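TRNA (guanine-N(1)-)-methyltransferase (PDB 7KFF) transfers a methyl group from S-adenosyl-L-methionine to N1 of the guanine base at position 37 of tRNA. Local coordinates at the interface of chains A and B. Numbering follows the deposited sequence. Chains: chain A/B, tRNA (guanine-N(1)-)-methyltransferase.

Contact 1 and contact 2 are separate patches of one two-fold interface between chains A and B, about 33 Å apart between the centres of their C-alpha atoms. They share no residue. In contact 1 the start of helix 174-180 and loop residue A:Phe69 receive the segment B:238-240. In contact 2 the start of helix 150-156, A:Phe229 and A:Arg278 meet the loop B:192-195. Both draw on the stretch of sequence that supplies the S-adenosyl-L-homocysteine pocket. Each contact has a twin with the chains exchanged. TrmD enzymes work as dimers. Contact 2 may steady the loop near the cofactor site, while contact 1 joins the subunits farther along the interface.

Contact 1: the interface of chains A and B. Residues chain A 69, 76-77, 79, 172-175; chain B 238-240, 250.
This is a polar, backbone-rich part of the homodimer interface, where the extended segment B:238-240 docks on chain A and joins the two subunits of this TrmD enzyme. B:Thr240 N gives its hydrogen to A:Asp173 OD2, a carboxylate oxygen, at 2.9 Å and nearly straight (169° at H). It comes from the anti side. A:Arg175 NH2 reaches the same oxygen from the opposite face of the carboxylate, on the syn side, so two donors of different chains hold it. A:Arg175 NE binds A:Asp173 OD1 at 2.9 Å. This side-on grip, with the backbone N of A:Arg175 also on OD1, fixes the rotation of the carboxylate. A:Asp173 CG is anti to its backbone N (chi1 -176°), which turns the acid toward B:Thr240.

The two preceding carbonyls are also bound. A:Gln174 N, at the start of helix 174-180, meets B:Ser238 O at 3.0 Å. A:Phe69 N donates to B:Tyr239 O at 2.8 Å. Water 1 connects B:Ser238 N with A:Ile172 O and the side-chain amide oxygen A:Gln174 OE1.

The ring of B:Tyr239 stands almost perpendicular to the carboxylate of A:Asp173. Its edge meets A:Arg175 CG, which lies 3.9 Å from B:Tyr239 CE1. A:Val76 CB and B:Thr240 CB pack alongside each other at 3.9 Å, their side chains pointing opposite ways, and the methyl B:Thr240 CG2 also touches A:Pro79 CD. Over one face of the A:Arg175 guanidinium sits the methyl B:Val250 CG1, 3.4 Å from A:Arg175 CZ and displaced toward the rim.

Contact 2: the interface of chains A and B. Residues chain A 149-150, 228-229, 234, 278; chain B 143, 192-195.
A:Arg278 NH1 donates to the carboxylate oxygen B:Asp193 OD1 at 2.7 Å, a hydrogen bond and salt bridge across the dimer. The residues belong to a TrmD methyltransferase of the knotted SPOUT family, and this patch joins the loop B:192-195 to chain A. B:Asp193 matches the conserved aspartate proposed as the general base that takes the proton from guanine N1, although the structure alone does not show catalysis. Here A:Arg278 of the other subunit holds its carboxylate. A:Arg278 NH2 donates to the syn lone pair of B:Asp193 OD2 at 2.8 Å and almost straight (173° at H). The groups meet tip to tip and end-on, with planes 19° apart. The arginine chain bends at chi2 and chi3 to bring both terminal nitrogens to the acid. Water 5 lies at the guanidinium edge and links A:Arg278 NH1 to B:Pro143 O.

The ring of A:Phe229 turns one face to B:Asp193, and the two side chains cross at about a right angle. B:Asp193 CA sits over this face, 3.9 Å from the ring centroid, in a CH-pi contact. B:Asp193 CB covers the same face nearer the rim. On the opposite face lies CB of the ring's own neighbour, A:Ser228, so the ring is sandwiched. B:Pro143 packs at the far end of the ring, its carbonyl O 3.5 Å from A:Phe229 CZ and its CB near CE2.

A:Gln150 begins helix 150-156 and turns back at chi2 (63°) to place its amide on the B:194-195 backbone. The amide oxygen A:Gln150 OE1 accepts from B:Val195 N at 2.9 Å, with the donor tilted from the carbonyl plane. A:Gln150 NE2 continues through water 3 to B:Val195 O, so the amide addresses both backbone polar groups of that residue. At the helix start, water 4 bridges A:Gln150 N and B:Asp193 O, 2.7 Å from that carbonyl oxygen of B:Asp193.

Contact 1: the interface of chains A and B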
# COMPACT_ATOMS: atom_id res chain seq x y z
N PHE A 69 18.03 4.12 -22.00
CA PHE A 69 19.10 5.01 -22.42
C PHE A 69 20.07 5.23 -21.27
O PHE A 69 19.67 5.33 -20.10
CB PHE A 69 18.55 6.36 -22.87
CG PHE A 69 18.16 6.41 -24.31
CD1 PHE A 69 19.11 6.29 -25.31
CD2 PHE A 69 16.84 6.60 -24.67
CE1 PHE A 69 18.72 6.34 -26.64
CE2 PHE A 69 16.46 6.66 -25.98
CZ PHE A 69 17.40 6.53 -26.98
N VAL A 76 12.61 -0.41 -19.52
CA VAL A 76 11.75 0.76 -19.35
C VAL A 76 10.59 0.62 -20.31
O VAL A 76 10.78 0.23 -21.46
CB VAL A 76 12.55 2.04 -19.66
CG1 VAL A 76 11.68 3.26 -19.60
CG2 VAL A 76 13.73 2.16 -18.71
N MSE A 77 9.39 0.95 -19.85
CA MSE A 77 8.25 0.84 -20.74
C MSE A 77 8.18 1.94 -21.79
O MSE A 77 8.53 3.10 -21.52
CB MSE A 77 6.95 0.80 -19.98
CG MSE A 77 6.85 -0.33 -18.95
SE MSE A 77 5.23 -0.53 -17.97
CE MSE A 77 4.59 -2.25 -18.53
N PRO A 79 7.35 4.67 -24.68
CA PRO A 79 6.40 5.75 -24.98
C PRO A 79 5.52 5.48 -26.18
O PRO A 79 4.37 5.93 -26.19
CB PRO A 79 7.28 6.98 -25.21
CG PRO A 79 8.61 6.63 -24.81
CD PRO A 79 8.75 5.14 -24.68
N ILE A 172 8.02 3.62 -16.28
CA ILE A 172 7.55 4.15 -17.55
C ILE A 172 8.45 5.30 -17.97
O ILE A 172 8.82 6.15 -17.15
CB ILE A 172 6.09 4.63 -17.40
CG1 ILE A 172 5.17 3.47 -16.97
CG2 ILE A 172 5.61 5.28 -18.69
CD1 ILE A 172 3.78 3.91 -16.62
N ASP A 173 8.82 5.34 -19.25
CA ASP A 173 9.60 6.46 -19.78
C ASP A 173 8.97 7.78 -19.33
O ASP A 173 7.77 8.01 -19.52
CB ASP A 173 9.60 6.38 -21.31
CG ASP A 173 10.46 7.45 -21.99
OD1 ASP A 173 10.14 8.64 -21.89
OD2 ASP A 173 11.43 7.06 -22.67
N GLN A 174 9.79 8.65 -18.75
CA GLN A 174 9.25 9.84 -18.09
C GLN A 174 8.54 10.77 -19.06
O GLN A 174 7.66 11.54 -18.66
CB GLN A 174 10.36 10.57 -17.35
CG GLN A 174 9.86 11.65 -16.42
CD GLN A 174 9.10 11.09 -15.24
OE1 GLN A 174 9.39 9.99 -14.78
NE2 GLN A 174 8.13 11.85 -14.75
N ARG A 175 8.91 10.73 -20.34
CA ARG A 175 8.25 11.61 -21.30
C ARG A 175 6.76 11.29 -21.44
O ARG A 175 5.97 12.17 -21.78
CB ARG A 175 8.91 11.51 -22.66
CG ARG A 175 10.33 12.06 -22.62
CD ARG A 175 11.06 11.74 -23.92
NE ARG A 175 11.25 10.30 -24.06
CZ ARG A 175 11.75 9.71 -25.14
NH1 ARG A 175 12.13 10.46 -26.17
NH2 ARG A 175 11.91 8.40 -25.14
N SER B 238 13.57 7.60 -15.91
CA SER B 238 14.17 6.69 -16.86
C SER B 238 13.62 6.94 -18.25
O SER B 238 12.51 7.46 -18.41
CB SER B 238 13.88 5.24 -16.50
OG SER B 238 14.45 4.91 -15.24
N TYR B 239 14.39 6.54 -19.26
CA TYR B 239 14.04 6.78 -20.65
C TYR B 239 14.46 5.59 -21.50
O TYR B 239 15.44 4.91 -21.18
CB TYR B 239 14.77 8.03 -21.19
CG TYR B 239 14.49 9.28 -20.41
CD1 TYR B 239 13.41 10.08 -20.73
CD2 TYR B 239 15.28 9.64 -19.33
CE1 TYR B 239 13.13 11.22 -20.00
CE2 TYR B 239 15.02 10.79 -18.61
CZ TYR B 239 13.94 11.57 -18.94
OH TYR B 239 13.65 12.70 -18.21
N THR B 240 13.73 5.37 -22.60
CA THR B 240 14.08 4.37 -23.61
C THR B 240 13.83 4.96 -25.00
O THR B 240 13.43 6.11 -25.14
CB THR B 240 13.37 3.03 -23.34
OG1 THR B 240 13.91 2.03 -24.22
CG2 THR B 240 11.88 3.14 -23.55
N VAL B 250 15.25 12.70 -25.15
CA VAL B 250 15.93 12.12 -23.98
C VAL B 250 17.14 12.98 -23.65
O VAL B 250 17.80 13.50 -24.58
CB VAL B 250 16.33 10.68 -24.26
CG1 VAL B 250 15.13 9.86 -24.71
CG2 VAL B 250 17.47 10.63 -25.28
O HOH W 1 10.61 7.58 -15.49
O HOH W 2 17.24 6.00 -18.60

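Contact 2: the interface of chains A and B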
# COMPACT_ATOMS: atom_id res chain seq x y z
N THR A 149 -1.83 10.19 0.63
CA THR A 149 -2.31 10.61 1.94
C THR A 149 -3.82 10.48 1.99
O THR A 149 -4.51 10.38 0.97
CB THR A 149 -1.93 12.07 2.25
OG1 THR A 149 -2.68 12.91 1.36
CG2 THR A 149 -0.44 12.32 2.14
N GLN A 150 -4.35 10.52 3.20
CA GLN A 150 -5.80 10.51 3.36
C GLN A 150 -6.43 11.75 2.74
O GLN A 150 -7.56 11.70 2.25
CB GLN A 150 -6.20 10.36 4.83
CG GLN A 150 -7.67 10.05 5.04
CD GLN A 150 -8.09 8.72 4.44
OE1 GLN A 150 -7.27 7.82 4.24
NE2 GLN A 150 -9.38 8.61 4.11
N SER A 228 -8.67 6.18 11.95
CA SER A 228 -7.30 6.58 12.22
C SER A 228 -6.93 7.80 11.40
O SER A 228 -7.35 7.93 10.25
CB SER A 228 -6.34 5.42 11.87
OG SER A 228 -6.33 4.44 12.90
N PHE A 229 -6.12 8.68 11.99
CA PHE A 229 -5.60 9.91 11.41
C PHE A 229 -6.63 11.03 11.41
O PHE A 229 -6.26 12.17 11.14
CB PHE A 229 -5.03 9.74 9.98
CG PHE A 229 -4.18 8.53 9.84
CD1 PHE A 229 -2.98 8.44 10.52
CD2 PHE A 229 -4.60 7.45 9.06
CE1 PHE A 229 -2.20 7.31 10.42
CE2 PHE A 229 -3.83 6.32 8.98
CZ PHE A 229 -2.63 6.24 9.67
N LEU A 234 -3.66 7.79 15.94
CA LEU A 234 -4.03 6.43 15.57
C LEU A 234 -5.21 5.96 16.41
O LEU A 234 -5.35 6.34 17.56
CB LEU A 234 -2.85 5.49 15.82
CG LEU A 234 -1.55 5.85 15.14
CD1 LEU A 234 -0.47 4.81 15.52
CD2 LEU A 234 -1.72 5.95 13.64
N ARG A 278 3.88 5.81 16.87
CA ARG A 278 4.15 6.99 16.04
C ARG A 278 4.31 8.21 16.94
O ARG A 278 3.59 9.21 16.81
CB ARG A 278 3.01 7.21 15.04
CG ARG A 278 2.77 6.09 14.06
CD ARG A 278 3.85 6.04 13.01
NE ARG A 278 3.89 7.22 12.17
CZ ARG A 278 3.06 7.46 11.16
NH1 ARG A 278 2.11 6.60 10.85
NH2 ARG A 278 3.17 8.56 10.44
N PRO B 143 -4.06 0.25 10.19
CA PRO B 143 -3.52 1.61 10.01
C PRO B 143 -2.91 2.15 11.29
O PRO B 143 -2.25 3.20 11.25
CB PRO B 143 -4.74 2.43 9.59
CG PRO B 143 -5.90 1.68 10.21
CD PRO B 143 -5.53 0.23 10.15
N GLY B 192 0.57 2.58 5.21
CA GLY B 192 0.65 4.01 4.98
C GLY B 192 -0.43 4.74 5.74
O GLY B 192 -1.35 4.12 6.31
N ASP B 193 -0.34 6.07 5.70
CA ASP B 193 -1.23 6.92 6.51
C ASP B 193 -2.50 7.25 5.72
O ASP B 193 -2.79 8.38 5.34
CB ASP B 193 -0.51 8.19 6.96
CG ASP B 193 0.58 7.93 8.02
OD1 ASP B 193 0.77 6.79 8.48
OD2 ASP B 193 1.23 8.93 8.42
N TYR B 194 -3.28 6.20 5.49
CA TYR B 194 -4.53 6.29 4.76
C TYR B 194 -5.34 5.07 5.18
O TYR B 194 -4.80 4.13 5.77
CB TYR B 194 -4.32 6.34 3.24
CG TYR B 194 -3.27 5.39 2.74
CD1 TYR B 194 -3.54 4.05 2.57
CD2 TYR B 194 -1.98 5.84 2.46
CE1 TYR B 194 -2.57 3.16 2.13
CE2 TYR B 194 -1.01 4.98 1.99
CZ TYR B 194 -1.32 3.63 1.83
OH TYR B 194 -0.38 2.74 1.40
N VAL B 195 -6.64 5.13 4.95
CA VAL B 195 -7.56 4.13 5.48
C VAL B 195 -8.11 3.26 4.35
O VAL B 195 -8.76 3.76 3.43
CB VAL B 195 -8.69 4.77 6.30
CG1 VAL B 195 -9.59 3.68 6.88
CG2 VAL B 195 -8.13 5.71 7.39
O HOH W 3 -10.25 6.06 2.94
O HOH W 4 -2.62 11.00 5.75
O HOH W 5 0.77 3.89 11.62